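Local coordinates for sugar ABC transporter substrate-binding protein, BlMnBP1 (Bifidobacterium animalis subsp. lactis ATCC 27673, PDB 6I5R) that binds manno-oligosaccharides such as mannobiose as an extracellular solute-binding protein of an ABC transporter and probably delivers them for uptake, at residues T38-R46 against D96-P104. Residues are numbered along the deposited sequence; the frame is centred on the assembly and turned at random.
Sequences TTITFMNNR and DSWDIMMIP. With BMA (beta-D-mannopyranose), chain B; BMA (beta-D-mannopyranose), chain C.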
loop_
_atom_site.group_PDB
_atom_site.type_symbol
_atom_site.label_atom_id
_atom_site.label_comp_id
_atom_site.label_asym_id
_atom_site.label_seq_id
_atom_site.Cartn_x
_atom_site.Cartn_y
_atom_site.Cartn_z
ATOM N N THR A 38 -12.769 -5.319 -28.885
ATOM C CA THR A 38 -11.470 -5.905 -28.588
ATOM C C THR A 38 -11.526 -6.584 -27.225
ATOM O O THR A 38 -12.527 -6.522 -26.496
ATOM C CB THR A 38 -10.368 -4.848 -28.634
ATOM O OG1 THR A 38 -9.087 -5.452 -28.466
ATOM C CG2 THR A 38 -10.552 -3.837 -27.522
ATOM N N THR A 39 -10.407 -7.211 -26.888
ATOM C CA THR A 39 -10.208 -7.860 -25.609
ATOM C C THR A 39 -8.932 -7.335 -24.977
ATOM O O THR A 39 -7.901 -7.222 -25.642
ATOM C CB THR A 39 -10.111 -9.363 -25.788
ATOM O OG1 THR A 39 -11.330 -9.855 -26.348
ATOM C CG2 THR A 39 -9.875 -10.020 -24.466
ATOM N N ILE A 40 -9.010 -7.037 -23.689
ATOM C CA ILE A 40 -7.864 -6.578 -22.923
ATOM C C ILE A 40 -7.656 -7.519 -21.752
ATOM O O ILE A 40 -8.608 -8.092 -21.213
ATOM C CB ILE A 40 -8.060 -5.123 -22.462
ATOM C CG1 ILE A 40 -9.316 -4.990 -21.614
ATOM C CG2 ILE A 40 -8.165 -4.222 -23.731
ATOM C CD1 ILE A 40 -9.520 -3.582 -20.999
ATOM N N THR A 41 -6.386 -7.677 -21.380
ATOM C CA THR A 41 -5.955 -8.533 -20.290
ATOM C C THR A 41 -5.562 -7.611 -19.147
ATOM O O THR A 41 -4.715 -6.724 -19.323
ATOM C CB THR A 41 -4.807 -9.447 -20.711
ATOM O OG1 THR A 41 -5.313 -10.402 -21.653
ATOM C CG2 THR A 41 -4.259 -10.221 -19.511
ATOM N N PHE A 42 -6.179 -7.831 -17.989
ATOM C CA PHE A 42 -6.048 -6.992 -16.797
ATOM C C PHE A 42 -5.378 -7.843 -15.726
ATOM O O PHE A 42 -5.978 -8.797 -15.241
ATOM C CB PHE A 42 -7.438 -6.508 -16.382
ATOM C CG PHE A 42 -7.515 -5.883 -15.003
ATOM C CD1 PHE A 42 -6.432 -5.240 -14.441
ATOM C CD2 PHE A 42 -8.712 -5.924 -14.283
ATOM C CE1 PHE A 42 -6.540 -4.664 -13.204
ATOM C CE2 PHE A 42 -8.815 -5.342 -13.028
ATOM C CZ PHE A 42 -7.721 -4.720 -12.495
ATOM N N MET A 43 -4.108 -7.553 -15.427
ATOM C CA MET A 43 -3.366 -8.286 -14.405
ATOM C C MET A 43 -3.516 -7.559 -13.069
ATOM O O MET A 43 -3.285 -6.350 -12.989
ATOM C CB MET A 43 -1.882 -8.375 -14.764
ATOM C CG MET A 43 -1.525 -9.148 -16.026
ATOM S SD MET A 43 0.281 -9.032 -16.254
ATOM C CE MET A 43 0.875 -9.643 -14.703
ATOM N N ASN A 44 -3.891 -8.278 -12.018
ATOM C CA ASN A 44 -3.904 -7.635 -10.699
ATOM C C ASN A 44 -3.599 -8.656 -9.607
ATOM O O ASN A 44 -3.422 -9.849 -9.859
ATOM C CB ASN A 44 -5.225 -6.892 -10.434
ATOM C CG ASN A 44 -6.387 -7.814 -10.242
ATOM O OD1 ASN A 44 -6.568 -8.390 -9.181
ATOM N ND2 ASN A 44 -7.189 -7.960 -11.272
ATOM N N ASN A 45 -3.530 -8.157 -8.370
ATOM C CA ASN A 45 -3.066 -8.951 -7.238
ATOM C C ASN A 45 -4.196 -9.597 -6.446
ATOM O O ASN A 45 -3.925 -10.344 -5.502
ATOM C CB ASN A 45 -2.274 -8.074 -6.280
ATOM C CG ASN A 45 -3.101 -6.923 -5.751
ATOM O OD1 ASN A 45 -3.724 -6.197 -6.503
ATOM N ND2 ASN A 45 -3.131 -6.782 -4.439
ATOM N N ARG A 46 -5.443 -9.292 -6.775
ATOM C CA ARG A 46 -6.579 -9.699 -5.951
ATOM C C ARG A 46 -7.057 -11.083 -6.389
ATOM O O ARG A 46 -8.115 -11.264 -6.987
ATOM C CB ARG A 46 -7.680 -8.646 -6.026
ATOM C CG ARG A 46 -7.246 -7.299 -5.443
ATOM C CD ARG A 46 -6.878 -7.403 -3.938
ATOM N NE ARG A 46 -7.957 -7.994 -3.174
ATOM C CZ ARG A 46 -8.947 -7.294 -2.630
ATOM N NH1 ARG A 46 -8.992 -5.971 -2.760
ATOM N NH2 ARG A 46 -9.896 -7.923 -1.972
ATOM N N ASP A 96 3.353 -7.613 -25.574
ATOM C CA ASP A 96 1.968 -7.157 -25.591
ATOM C C ASP A 96 1.024 -8.173 -24.946
ATOM O O ASP A 96 -0.168 -8.208 -25.252
ATOM C CB ASP A 96 1.525 -6.829 -27.020
ATOM C CG ASP A 96 1.658 -8.003 -27.964
ATOM O OD1 ASP A 96 2.016 -9.093 -27.494
ATOM O OD2 ASP A 96 1.380 -7.862 -29.189
ATOM N N SER A 97 1.536 -8.982 -24.027
ATOM C CA SER A 97 0.744 -10.042 -23.399
ATOM C C SER A 97 -0.152 -9.565 -22.274
ATOM O O SER A 97 -0.804 -10.387 -21.637
ATOM C CB SER A 97 1.667 -11.105 -22.828
ATOM O OG SER A 97 2.435 -10.557 -21.776
ATOM N N TRP A 98 -0.121 -8.286 -21.950
ATOM C CA TRP A 98 -0.966 -7.709 -20.917
ATOM C C TRP A 98 -1.360 -6.345 -21.441
ATOM O O TRP A 98 -0.657 -5.766 -22.262
ATOM C CB TRP A 98 -0.240 -7.601 -19.563
ATOM C CG TRP A 98 0.995 -6.782 -19.653
ATOM C CD1 TRP A 98 2.226 -7.189 -20.097
ATOM C CD2 TRP A 98 1.137 -5.395 -19.306
ATOM N NE1 TRP A 98 3.117 -6.139 -20.050
ATOM C CE2 TRP A 98 2.469 -5.027 -19.584
ATOM C CE3 TRP A 98 0.267 -4.437 -18.796
ATOM C CZ2 TRP A 98 2.945 -3.749 -19.364
ATOM C CZ3 TRP A 98 0.747 -3.162 -18.571
ATOM C CH2 TRP A 98 2.077 -2.833 -18.858
ATOM N N ASP A 99 -2.479 -5.846 -20.987
ATOM C CA ASP A 99 -2.943 -4.533 -21.407
ATOM C C ASP A 99 -3.011 -3.542 -20.266
ATOM O O ASP A 99 -2.638 -2.381 -20.447
ATOM C CB ASP A 99 -4.319 -4.674 -22.048
ATOM C CG ASP A 99 -4.262 -5.514 -23.326
ATOM O OD1 ASP A 99 -3.755 -4.997 -24.353
ATOM O OD2 ASP A 99 -4.680 -6.692 -23.286
ATOM N N ILE A 100 -3.486 -3.987 -19.113
ATOM C CA ILE A 100 -3.448 -3.230 -17.867
ATOM C C ILE A 100 -2.821 -4.118 -16.805
ATOM O O ILE A 100 -3.189 -5.288 -16.696
ATOM C CB ILE A 100 -4.851 -2.829 -17.381
ATOM C CG1 ILE A 100 -5.584 -1.959 -18.372
ATOM C CG2 ILE A 100 -4.756 -2.119 -16.002
ATOM C CD1 ILE A 100 -7.072 -2.029 -18.138
ATOM N N MET A 101 -1.919 -3.552 -15.994
ATOM C CA MET A 101 -1.481 -4.203 -14.764
ATOM C C MET A 101 -1.464 -3.178 -13.635
ATOM O O MET A 101 -1.513 -1.963 -13.863
ATOM C CB MET A 101 -0.089 -4.848 -14.881
ATOM C CG MET A 101 1.036 -3.880 -15.025
ATOM S SD MET A 101 2.665 -4.590 -14.666
ATOM C CE MET A 101 2.736 -5.856 -15.972
ATOM N N MET A 102 -1.404 -3.674 -12.400
ATOM C CA MET A 102 -1.116 -2.790 -11.278
ATOM C C MET A 102 0.400 -2.593 -11.264
ATOM O O MET A 102 1.165 -3.569 -11.268
ATOM C CB MET A 102 -1.638 -3.369 -9.959
ATOM C CG MET A 102 -3.070 -3.838 -10.023
ATOM S SD MET A 102 -4.280 -2.741 -10.823
ATOM C CE MET A 102 -4.398 -1.357 -9.665
ATOM N N ILE A 103 0.830 -1.342 -11.272
ATOM C CA ILE A 103 2.234 -1.005 -11.437
ATOM C C ILE A 103 3.054 -1.579 -10.287
ATOM O O ILE A 103 2.768 -1.305 -9.110
ATOM C CB ILE A 103 2.430 0.513 -11.514
ATOM C CG1 ILE A 103 1.689 1.060 -12.723
ATOM C CG2 ILE A 103 3.897 0.839 -11.537
ATOM C CD1 ILE A 103 1.527 2.536 -12.743
ATOM N N PRO A 104 4.053 -2.403 -10.597
ATOM C CA PRO A 104 4.920 -2.993 -9.570
ATOM C C PRO A 104 6.052 -2.021 -9.209
ATOM O O PRO A 104 5.910 -0.821 -9.394
ATOM C CB PRO A 104 5.465 -4.244 -10.245
ATOM C CG PRO A 104 5.492 -3.858 -11.705
ATOM C CD PRO A 104 4.293 -3.012 -11.932
HETATM C C1 BMA B . -2.417 -7.916 -1.031
HETATM C C2 BMA B . -0.953 -7.583 -1.451
HETATM C C3 BMA B . -0.623 -6.213 -0.946
HETATM C C4 BMA B . -1.719 -5.209 -1.286
HETATM C C5 BMA B . -3.080 -5.691 -0.780
HETATM C C6 BMA B . -4.196 -4.745 -1.175
HETATM O O2 BMA B . -0.837 -7.474 -2.868
HETATM O O3 BMA B . 0.622 -5.724 -1.453
HETATM O O4 BMA B . -1.404 -4.000 -0.646
HETATM O O5 BMA B . -3.345 -6.965 -1.391
HETATM O O6 BMA B . -4.340 -4.702 -2.605
HETATM C C1 BMA C . -5.480 -12.095 -1.514
HETATM C C2 BMA C . -5.995 -10.725 -1.005
HETATM C C3 BMA C . -5.001 -9.638 -1.395
HETATM C C4 BMA C . -3.585 -10.059 -1.097
HETATM C C5 BMA C . -3.290 -11.455 -1.664
HETATM C C6 BMA C . -1.866 -11.882 -1.407
HETATM O O1 BMA C . -6.378 -13.002 -0.961
HETATM O O2 BMA C . -6.005 -10.780 0.458
HETATM O O3 BMA C . -5.279 -8.436 -0.764
HETATM O O4 BMA C . -2.664 -9.135 -1.679
HETATM O O5 BMA C . -4.201 -12.377 -1.088
HETATM O O6 BMA C . -1.616 -12.964 -2.311
HETATM O O HOH W 1 -4.644 -8.348 -25.046
#
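Thr41 meets Asp99 just ahead of strand 100-102, where its parallel pairing with 38-44 begins. The carbonyl oxygen of Thr41 takes two backbone donors: Asp99 N at 2.9 Å, lying in the carbonyl plane, and Ile100 N at 3.0 Å, nearly straight at 172°. One step on, Met43 N binds Ile100 O at 2.8 Å; the closing bond, from Met102 N to Met43 O, is weak. Before the ladder begins, a carboxylate stands in for a backbone acceptor: Asp99 OD2 receives Thr41 N at 2.7 Å through its anti lone pair.

Phe42 and Ile100 share one face of the sheet. With Phe42 CG anti to the backbone N (chi1 167°), its CD1 reaches Ile100 CG2 at 3.9 Å, while Met102 SD approaches the ring edge in a Met-aromatic contact, 3.8 Å from CE1. The other face carries Met43 and Met101, side by side; Met43 SD packs 3.6 Å from Trp98 CB, and Met101 CE sits over the centre of the indole.

Beyond the strand, an Asx turn, in which Arg46 N donates to Asn44 OD1, shapes the loop whose Asn45 ND2 donates to O2 and O6 of one mannose. Strand 38-44 lies between parallel 73-79 and 100-102, with helices 59-69 and 83-93 on the crossovers, a Rossmann-like order consistent with a periplasmic-binding-protein lobe; strand 314-325 runs antiparallel to 100-102, and helix 331-346 packs against Ile100.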